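Local atomic coordinates of YcaO (Methanopyrus kandleri, PDB entry 6CIB), a protein that binds ATP-type nucleotides and Mg2+ and, as a YcaO-family enzyme, probably carries out the ATP-dependent thioamidation of a peptide backbone. Residues A[42-47]-A[194-199]; A[201-206]-A[222-227]. All coordinates share one frame; numbering follows the deposited sequence.

Interaction 1. Residues A[42-47]-A[194-199]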
ATOM      1  N   VAL A  42      -8.210 -16.031  -9.231  1.00 25.85           N
ATOM      2  CA  VAL A  42      -9.280 -16.032  -8.239  1.00 26.34           C
ATOM      3  C   VAL A  42     -10.477 -15.367  -8.896  1.00 27.46           C
ATOM      4  O   VAL A  42     -10.464 -14.152  -9.150  1.00 27.39           O
ATOM      5  CB  VAL A  42      -8.854 -15.349  -6.915  1.00 25.84           C
ATOM      6  CG1 VAL A  42     -10.014 -15.296  -5.931  1.00 25.56           C
ATOM      7  CG2 VAL A  42      -7.668 -16.088  -6.296  1.00 25.33           C
ATOM      8  N   GLY A  43     -11.493 -16.183  -9.186  1.00 29.45           N
ATOM      9  CA  GLY A  43     -12.576 -15.809 -10.106  1.00 30.56           C
ATOM     10  C   GLY A  43     -11.933 -15.330 -11.394  1.00 31.46           C
ATOM     11  O   GLY A  43     -11.141 -16.072 -11.985  1.00 33.89           O
ATOM     12  N   PRO A  44     -12.200 -14.070 -11.794  1.00 32.33           N
ATOM     13  CA  PRO A  44     -11.587 -13.541 -13.016  1.00 31.50           C
ATOM     14  C   PRO A  44     -10.205 -12.900 -12.811  1.00 31.26           C
ATOM     15  O   PRO A  44      -9.611 -12.453 -13.795  1.00 32.33           O
ATOM     16  CB  PRO A  44     -12.587 -12.471 -13.448  1.00 31.40           C
ATOM     17  CG  PRO A  44     -13.091 -11.917 -12.153  1.00 31.67           C
ATOM     18  CD  PRO A  44     -13.104 -13.073 -11.173  1.00 31.99           C
ATOM     19  N   ILE A  45      -9.704 -12.846 -11.568  1.00 28.69           N
ATOM     20  CA  ILE A  45      -8.487 -12.078 -11.255  1.00 27.03           C
ATOM     21  C   ILE A  45      -7.211 -12.931 -11.229  1.00 27.89           C
ATOM     22  O   ILE A  45      -7.084 -13.839 -10.399  1.00 26.61           O
ATOM     23  CB  ILE A  45      -8.600 -11.265  -9.925  1.00 27.01           C
ATOM     24  CG1 ILE A  45      -9.786 -10.274  -9.966  1.00 27.59           C
ATOM     25  CG2 ILE A  45      -7.280 -10.556  -9.598  1.00 25.48           C
ATOM     26  CD1 ILE A  45      -9.802  -9.326 -11.163  1.00 27.61           C
ATOM     27  N   PRO A  46      -6.254 -12.616 -12.126  1.00 26.92           N
ATOM     28  CA  PRO A  46      -4.930 -13.233 -12.104  1.00 26.99           C
ATOM     29  C   PRO A  46      -4.150 -12.803 -10.869  1.00 25.83           C
ATOM     30  O   PRO A  46      -4.064 -11.598 -10.570  1.00 25.47           O
ATOM     31  CB  PRO A  46      -4.241 -12.672 -13.363  1.00 26.65           C
ATOM     32  CG  PRO A  46      -5.316 -12.071 -14.184  1.00 27.00           C
ATOM     33  CD  PRO A  46      -6.398 -11.663 -13.237  1.00 26.57           C
ATOM     34  N   VAL A  47      -3.607 -13.789 -10.156  1.00 25.30           N
ATOM     35  CA  VAL A  47      -2.742 -13.549  -8.998  1.00 25.68           C
ATOM     36  C   VAL A  47      -1.421 -14.296  -9.235  1.00 26.28           C
ATOM     37  O   VAL A  47      -1.416 -15.412  -9.757  1.00 26.57           O
ATOM     38  CB  VAL A  47      -3.402 -13.988  -7.655  1.00 25.25           C
ATOM     39  CG1 VAL A  47      -2.455 -13.758  -6.470  1.00 24.53           C
ATOM     40  CG2 VAL A  47      -4.712 -13.243  -7.421  1.00 24.41           C
ATOM     41  N   ARG A 194     -17.046  -7.253  -8.495  1.00 33.03           N
ATOM     42  CA  ARG A 194     -17.468  -7.540  -7.122  1.00 34.44           C
ATOM     43  C   ARG A 194     -18.355  -8.797  -7.046  1.00 35.44           C
ATOM     44  O   ARG A 194     -18.093  -9.681  -6.223  1.00 36.07           O
ATOM     45  CB  ARG A 194     -18.173  -6.334  -6.493  1.00 35.57           C
ATOM     46  CG  ARG A 194     -18.405  -6.465  -4.990  1.00 34.84           C
ATOM     47  CD  ARG A 194     -19.516  -5.547  -4.499  1.00 36.89           C
ATOM     48  NE  ARG A 194     -20.825  -5.846  -5.097  1.00 38.17           N
ATOM     49  CZ  ARG A 194     -21.624  -6.861  -4.749  1.00 38.53           C
ATOM     50  NH1 ARG A 194     -22.783  -7.021  -5.379  1.00 38.12           N
ATOM     51  NH2 ARG A 194     -21.273  -7.729  -3.803  1.00 35.37           N
ATOM     52  N   ARG A 195     -19.375  -8.875  -7.908  1.00 36.24           N
ATOM     53  CA  ARG A 195     -20.252 -10.060  -8.008  1.00 38.44           C
ATOM     54  C   ARG A 195     -19.473 -11.315  -8.373  1.00 37.33           C
ATOM     55  O   ARG A 195     -19.735 -12.394  -7.830  1.00 36.51           O
ATOM     56  CB  ARG A 195     -21.356  -9.842  -9.049  1.00 43.39           C
ATOM     57  CG  ARG A 195     -22.477  -8.926  -8.600  1.00 48.22           C
ATOM     58  CD  ARG A 195     -23.440  -8.665  -9.745  1.00 53.35           C
ATOM     59  NE  ARG A 195     -24.399  -7.608  -9.414  1.00 58.65           N
ATOM     60  CZ  ARG A 195     -25.406  -7.212 -10.192  1.00 61.80           C
ATOM     61  NH1 ARG A 195     -25.623  -7.777 -11.378  1.00 63.19           N
ATOM     62  NH2 ARG A 195     -26.205  -6.238  -9.776  1.00 63.38           N
ATOM     63  N   SER A 196     -18.520 -11.164  -9.292  1.00 36.74           N
ATOM     64  CA  SER A 196     -17.718 -12.282  -9.763  1.00 38.75           C
ATOM     65  C   SER A 196     -16.807 -12.827  -8.650  1.00 38.11           C
ATOM     66  O   SER A 196     -16.685 -14.048  -8.477  1.00 36.21           O
ATOM     67  CB  SER A 196     -16.919 -11.882 -11.001  1.00 39.16           C
ATOM     68  OG  SER A 196     -16.440 -13.028 -11.665  1.00 47.36           O
ATOM     69  N   LEU A 197     -16.196 -11.920  -7.888  1.00 37.72           N
ATOM     70  CA  LEU A 197     -15.420 -12.310  -6.702  1.00 38.50           C
ATOM     71  C   LEU A 197     -16.284 -12.870  -5.590  1.00 36.78           C
ATOM     72  O   LEU A 197     -15.852 -13.771  -4.874  1.00 37.77           O
ATOM     73  CB  LEU A 197     -14.552 -11.156  -6.181  1.00 36.62           C
ATOM     74  CG  LEU A 197     -13.266 -10.861  -6.965  1.00 36.99           C
ATOM     75  CD1 LEU A 197     -12.610  -9.595  -6.429  1.00 35.08           C
ATOM     76  CD2 LEU A 197     -12.282 -12.026  -6.927  1.00 36.79           C
ATOM     77  N   GLU A 198     -17.504 -12.343  -5.465  1.00 38.56           N
ATOM     78  CA  GLU A 198     -18.494 -12.826  -4.487  1.00 39.92           C
ATOM     79  C   GLU A 198     -18.886 -14.287  -4.707  1.00 39.79           C
ATOM     80  O   GLU A 198     -19.111 -15.017  -3.745  1.00 40.54           O
ATOM     81  CB  GLU A 198     -19.730 -11.931  -4.475  1.00 39.50           C
ATOM     82  CG  GLU A 198     -20.669 -12.184  -3.310  1.00 43.02           C
ATOM     83  CD  GLU A 198     -21.713 -11.104  -3.172  1.00 44.16           C
ATOM     84  OE1 GLU A 198     -22.623 -11.051  -4.023  1.00 47.38           O
ATOM     85  OE2 GLU A 198     -21.624 -10.308  -2.214  1.00 46.08           O
ATOM     86  N   ARG A 199     -18.930 -14.706  -5.968  1.00 39.61           N
ATOM     87  CA  ARG A 199     -19.166 -16.107  -6.320  1.00 41.24           C
ATOM     88  C   ARG A 199     -18.105 -17.076  -5.776  1.00 41.35           C
ATOM     89  O   ARG A 199     -18.365 -18.272  -5.686  1.00 41.22           O
ATOM     90  CB  ARG A 199     -19.331 -16.255  -7.837  1.00 42.97           C
ATOM     91  CG  ARG A 199     -20.769 -16.058  -8.293  1.00 45.94           C
ATOM     92  CD  ARG A 199     -20.933 -16.167  -9.803  1.00 47.49           C
ATOM     93  NE  ARG A 199     -21.330 -14.881 -10.375  1.00 50.90           N
ATOM     94  CZ  ARG A 199     -20.610 -14.162 -11.231  1.00 50.45           C
ATOM     95  NH1 ARG A 199     -19.431 -14.593 -11.668  1.00 54.47           N
ATOM     96  NH2 ARG A 199     -21.079 -13.004 -11.663  1.00 51.70           N
TER
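Leu197 reaches with one methyl, CD2, over the beta turn from Val42 to Ile45, and that branch makes all of its apolar contacts here. With CG anti to the carbonyl carbon (chi1 -77°) and chi2 at 173°, the end of the side chain comes nearer to the turn than its root. CD2 sits 3.6 Å from Val42 O; that carbonyl accepts the turn's bond from Ile45 N (2.9 Å). The same CD2 lies 4.1 Å from CG1 of Val42, whose side chain crosses that of Leu197 at about a right angle, and 4.3 Å from CG1 of Ile45. One helical position earlier, Ser196 lies against the Pro44 ring, its OG 3.4 Å from Pro44 CD. No hydrogen bond crosses between the segments, and the joint rests on packing. The turn is type II', with Gly43 at positive phi (52°) and Pro44 next. It links strands 34-42 and 45-54, and its tip abuts the C-terminal part of helix 188-198; Leu193, at the middle of that helix, also touches Pro44 and Ile45. Helix 241-260 covers a further side, through Leu256 on Val42 and through Leu250 and Ala253 on Ile45.

Interaction 2. Residues A[201-206]-A[222-227]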
ATOM      1  N   VAL A 201     -16.667 -16.631  -2.646  1.00 40.18           N
ATOM      2  CA  VAL A 201     -16.872 -16.679  -1.193  1.00 40.07           C
ATOM      3  C   VAL A 201     -18.373 -16.613  -0.897  1.00 42.33           C
ATOM      4  O   VAL A 201     -19.172 -17.130  -1.678  1.00 46.30           O
ATOM      5  CB  VAL A 201     -16.043 -15.586  -0.453  1.00 40.44           C
ATOM      6  CG1 VAL A 201     -14.566 -15.964  -0.413  1.00 36.61           C
ATOM      7  CG2 VAL A 201     -16.229 -14.206  -1.087  1.00 38.48           C
ATOM      8  N   GLY A 202     -18.767 -16.009   0.221  1.00 42.59           N
ATOM      9  CA  GLY A 202     -20.184 -15.809   0.518  1.00 42.10           C
ATOM     10  C   GLY A 202     -20.640 -14.423   0.113  1.00 43.85           C
ATOM     11  O   GLY A 202     -21.619 -14.275  -0.628  1.00 45.10           O
ATOM     12  N   ARG A 203     -19.924 -13.410   0.609  1.00 42.35           N
ATOM     13  CA  ARG A 203     -20.231 -12.009   0.347  1.00 42.05           C
ATOM     14  C   ARG A 203     -18.965 -11.179   0.138  1.00 39.09           C
ATOM     15  O   ARG A 203     -17.930 -11.438   0.757  1.00 36.76           O
ATOM     16  CB  ARG A 203     -21.066 -11.404   1.487  1.00 47.01           C
ATOM     17  CG  ARG A 203     -22.492 -11.931   1.588  1.00 53.73           C
ATOM     18  CD  ARG A 203     -23.499 -10.800   1.688  1.00 60.84           C
ATOM     19  NE  ARG A 203     -23.595 -10.256   3.042  1.00 66.63           N
ATOM     20  CZ  ARG A 203     -24.228  -9.129   3.366  1.00 70.40           C
ATOM     21  NH1 ARG A 203     -24.831  -8.394   2.433  1.00 69.79           N
ATOM     22  NH2 ARG A 203     -24.253  -8.730   4.633  1.00 70.68           N
ATOM     23  N   VAL A 204     -19.056 -10.187  -0.747  1.00 37.44           N
ATOM     24  CA  VAL A 204     -18.012  -9.174  -0.893  1.00 36.15           C
ATOM     25  C   VAL A 204     -18.667  -7.814  -0.697  1.00 36.50           C
ATOM     26  O   VAL A 204     -19.532  -7.416  -1.474  1.00 36.55           O
ATOM     27  CB  VAL A 204     -17.256  -9.255  -2.246  1.00 35.14           C
ATOM     28  CG1 VAL A 204     -16.285  -8.083  -2.389  1.00 33.26           C
ATOM     29  CG2 VAL A 204     -16.494 -10.568  -2.372  1.00 34.53           C
ATOM     30  N   GLU A 205     -18.233  -7.113   0.345  1.00 38.09           N
ATOM     31  CA  GLU A 205     -18.837  -5.846   0.762  1.00 40.66           C
ATOM     32  C   GLU A 205     -17.870  -4.688   0.533  1.00 37.97           C
ATOM     33  O   GLU A 205     -16.690  -4.795   0.873  1.00 38.04           O
ATOM     34  CB  GLU A 205     -19.201  -5.913   2.244  1.00 44.14           C
ATOM     35  CG  GLU A 205     -20.272  -6.928   2.616  1.00 49.45           C
ATOM     36  CD  GLU A 205     -21.673  -6.397   2.396  1.00 52.88           C
ATOM     37  OE1 GLU A 205     -21.992  -5.304   2.918  1.00 54.66           O
ATOM     38  OE2 GLU A 205     -22.456  -7.075   1.699  1.00 56.81           O
ATOM     39  N   LEU A 206     -18.371  -3.591  -0.038  1.00 35.29           N
ATOM     40  CA  LEU A 206     -17.560  -2.393  -0.279  1.00 34.39           C
ATOM     41  C   LEU A 206     -17.895  -1.271   0.698  1.00 33.62           C
ATOM     42  O   LEU A 206     -19.057  -1.077   1.049  1.00 32.48           O
ATOM     43  CB  LEU A 206     -17.693  -1.904  -1.732  1.00 34.42           C
ATOM     44  CG  LEU A 206     -17.152  -2.806  -2.848  1.00 36.23           C
ATOM     45  CD1 LEU A 206     -17.564  -2.270  -4.209  1.00 36.50           C
ATOM     46  CD2 LEU A 206     -15.638  -2.970  -2.770  1.00 35.57           C
ATOM     47  N   VAL A 222     -14.571  -6.109   2.212  1.00 34.13           N
ATOM     48  CA  VAL A 222     -14.560  -7.178   3.215  1.00 35.47           C
ATOM     49  C   VAL A 222     -15.353  -8.382   2.716  1.00 33.96           C
ATOM     50  O   VAL A 222     -16.368  -8.228   2.029  1.00 33.01           O
ATOM     51  CB  VAL A 222     -15.055  -6.723   4.627  1.00 36.92           C
ATOM     52  CG1 VAL A 222     -14.039  -5.805   5.285  1.00 38.52           C
ATOM     53  CG2 VAL A 222     -16.423  -6.052   4.572  1.00 36.42           C
ATOM     54  N   THR A 223     -14.864  -9.574   3.048  1.00 33.67           N
ATOM     55  CA  THR A 223     -15.541 -10.802   2.660  1.00 33.55           C
ATOM     56  C   THR A 223     -16.175 -11.530   3.838  1.00 35.10           C
ATOM     57  O   THR A 223     -15.684 -11.480   4.969  1.00 35.17           O
ATOM     58  CB  THR A 223     -14.636 -11.778   1.871  1.00 33.88           C
ATOM     59  OG1 THR A 223     -13.570 -12.243   2.705  1.00 32.86           O
ATOM     60  CG2 THR A 223     -14.064 -11.106   0.621  1.00 32.16           C
ATOM     61  N   GLU A 224     -17.295 -12.176   3.541  1.00 36.49           N
ATOM     62  CA  GLU A 224     -17.894 -13.179   4.399  1.00 37.78           C
ATOM     63  C   GLU A 224     -17.769 -14.494   3.646  1.00 36.84           C
ATOM     64  O   GLU A 224     -18.001 -14.546   2.440  1.00 37.41           O
ATOM     65  CB  GLU A 224     -19.356 -12.824   4.653  1.00 40.37           C
ATOM     66  CG  GLU A 224     -19.987 -13.532   5.839  1.00 44.80           C
ATOM     67  CD  GLU A 224     -21.409 -13.069   6.120  1.00 44.54           C
ATOM     68  OE1 GLU A 224     -21.716 -11.870   5.926  1.00 45.57           O
ATOM     69  OE2 GLU A 224     -22.220 -13.918   6.549  1.00 46.97           O
ATOM     70  N   ALA A 225     -17.372 -15.548   4.347  1.00 37.17           N
ATOM     71  CA  ALA A 225     -17.173 -16.862   3.734  1.00 38.76           C
ATOM     72  C   ALA A 225     -17.484 -17.947   4.750  1.00 40.56           C
ATOM     73  O   ALA A 225     -17.454 -17.693   5.964  1.00 39.44           O
ATOM     74  CB  ALA A 225     -15.741 -17.003   3.218  1.00 36.76           C
ATOM     75  N   GLU A 226     -17.773 -19.153   4.266  1.00 41.28           N
ATOM     76  CA  GLU A 226     -18.015 -20.278   5.173  1.00 45.72           C
ATOM     77  C   GLU A 226     -16.734 -20.833   5.796  1.00 43.94           C
ATOM     78  O   GLU A 226     -16.777 -21.452   6.857  1.00 45.05           O
ATOM     79  CB  GLU A 226     -18.892 -21.367   4.530  1.00 50.39           C
ATOM     80  CG  GLU A 226     -18.293 -22.114   3.347  1.00 54.77           C
ATOM     81  CD  GLU A 226     -19.242 -23.156   2.761  1.00 60.90           C
ATOM     82  OE1 GLU A 226     -20.217 -23.558   3.442  1.00 62.10           O
ATOM     83  OE2 GLU A 226     -19.012 -23.581   1.604  1.00 62.93           O
ATOM     84  N   ARG A 227     -15.602 -20.589   5.140  1.00 42.62           N
ATOM     85  CA  ARG A 227     -14.281 -20.810   5.731  1.00 42.79           C
ATOM     86  C   ARG A 227     -13.729 -19.482   6.242  1.00 42.19           C
ATOM     87  O   ARG A 227     -13.744 -18.470   5.521  1.00 39.48           O
ATOM     88  CB  ARG A 227     -13.318 -21.428   4.713  1.00 48.90           C
ATOM     89  CG  ARG A 227     -13.649 -22.859   4.302  1.00 52.91           C
ATOM     90  CD  ARG A 227     -12.780 -23.355   3.149  1.00 58.33           C
ATOM     91  NE  ARG A 227     -11.361 -23.005   3.296  1.00 64.86           N
ATOM     92  CZ  ARG A 227     -10.478 -23.644   4.068  1.00 68.82           C
ATOM     93  NH1 ARG A 227     -10.833 -24.701   4.796  1.00 70.95           N
ATOM     94  NH2 ARG A 227      -9.222 -23.219   4.111  1.00 69.31           N
TER
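The guanidinium of Arg203 has the Glu205 carboxylate over one face, with CD 3.7 Å above the plane and offset toward the rim, while Glu224 OE1 lies at its edge, in plane. The first pairing is purely ionic: Glu205 OE2 comes within 2.8 Å of Arg203 NH1 but well out of the guanidinium plane, so no N-H points at it. The second is a long salt bridge, 3.8 Å from Arg203 NE to Glu224 OE1, with the carboxylate turned 79° from the guanidinium. Bends at chi2 and chi3 fold the arginine into this place, whereas Glu224 runs out extended beside it. Each acid has a second basic partner, Arg207 for Glu205 and Lys286 for Glu224, which should temper the repulsion between the two carboxylates.

The backbones carrying these groups pair antiparallel. Arg203 with Glu224 and Glu205 with Val222 are hydrogen-bonded pairs, the straightest bond being Glu205 N to Val222 O at 2.7 Å (167°). Gly202 N (2.8 Å) and Arg203 N (2.9 Å) both donate to Glu224 O, making a classic beta bulge where the pairing ends. On the face opposite the charges, Val204 CG2 meets Thr223 CG2 at 3.9 Å in the non-hydrogen-bonded pair; beyond the strand ends Val201 CB packs on Ala225 CB. Thr223 OG1 is held by Val232 N and Glu230 O.

This is the open end of the hairpin 203-209/217-224, whose second strand also pairs with 233-238; helix 241-260 packs on Val201, Val204 and Thr223 through Leu256, Leu249 and Val252.

Overall arrangement
Helix 188-198 joins the two contacts and is followed in the chain, after a short loop, by strand 203-209; their centres are 12 Å apart. Interaction 1 uses its Ser196 and Leu197, while Arg194 and Glu198 turn to interaction 2: Arg194 NH2 lies 2.9 Å from Val204 O and Glu198 OE2 lies 3.0 Å from Val204 N, both probable hydrogen bonds. Helix 241-260 spans both, with Leu256 touching Val42 and Val201. Interaction 1 is near the nucleotide pocket: the Ile45 side chain is about 5 Å from that of ADP-binding Lys64 and about 10 Å from the bound ADP. Interaction 2 lies away from the nucleotide and Mg2+ sites.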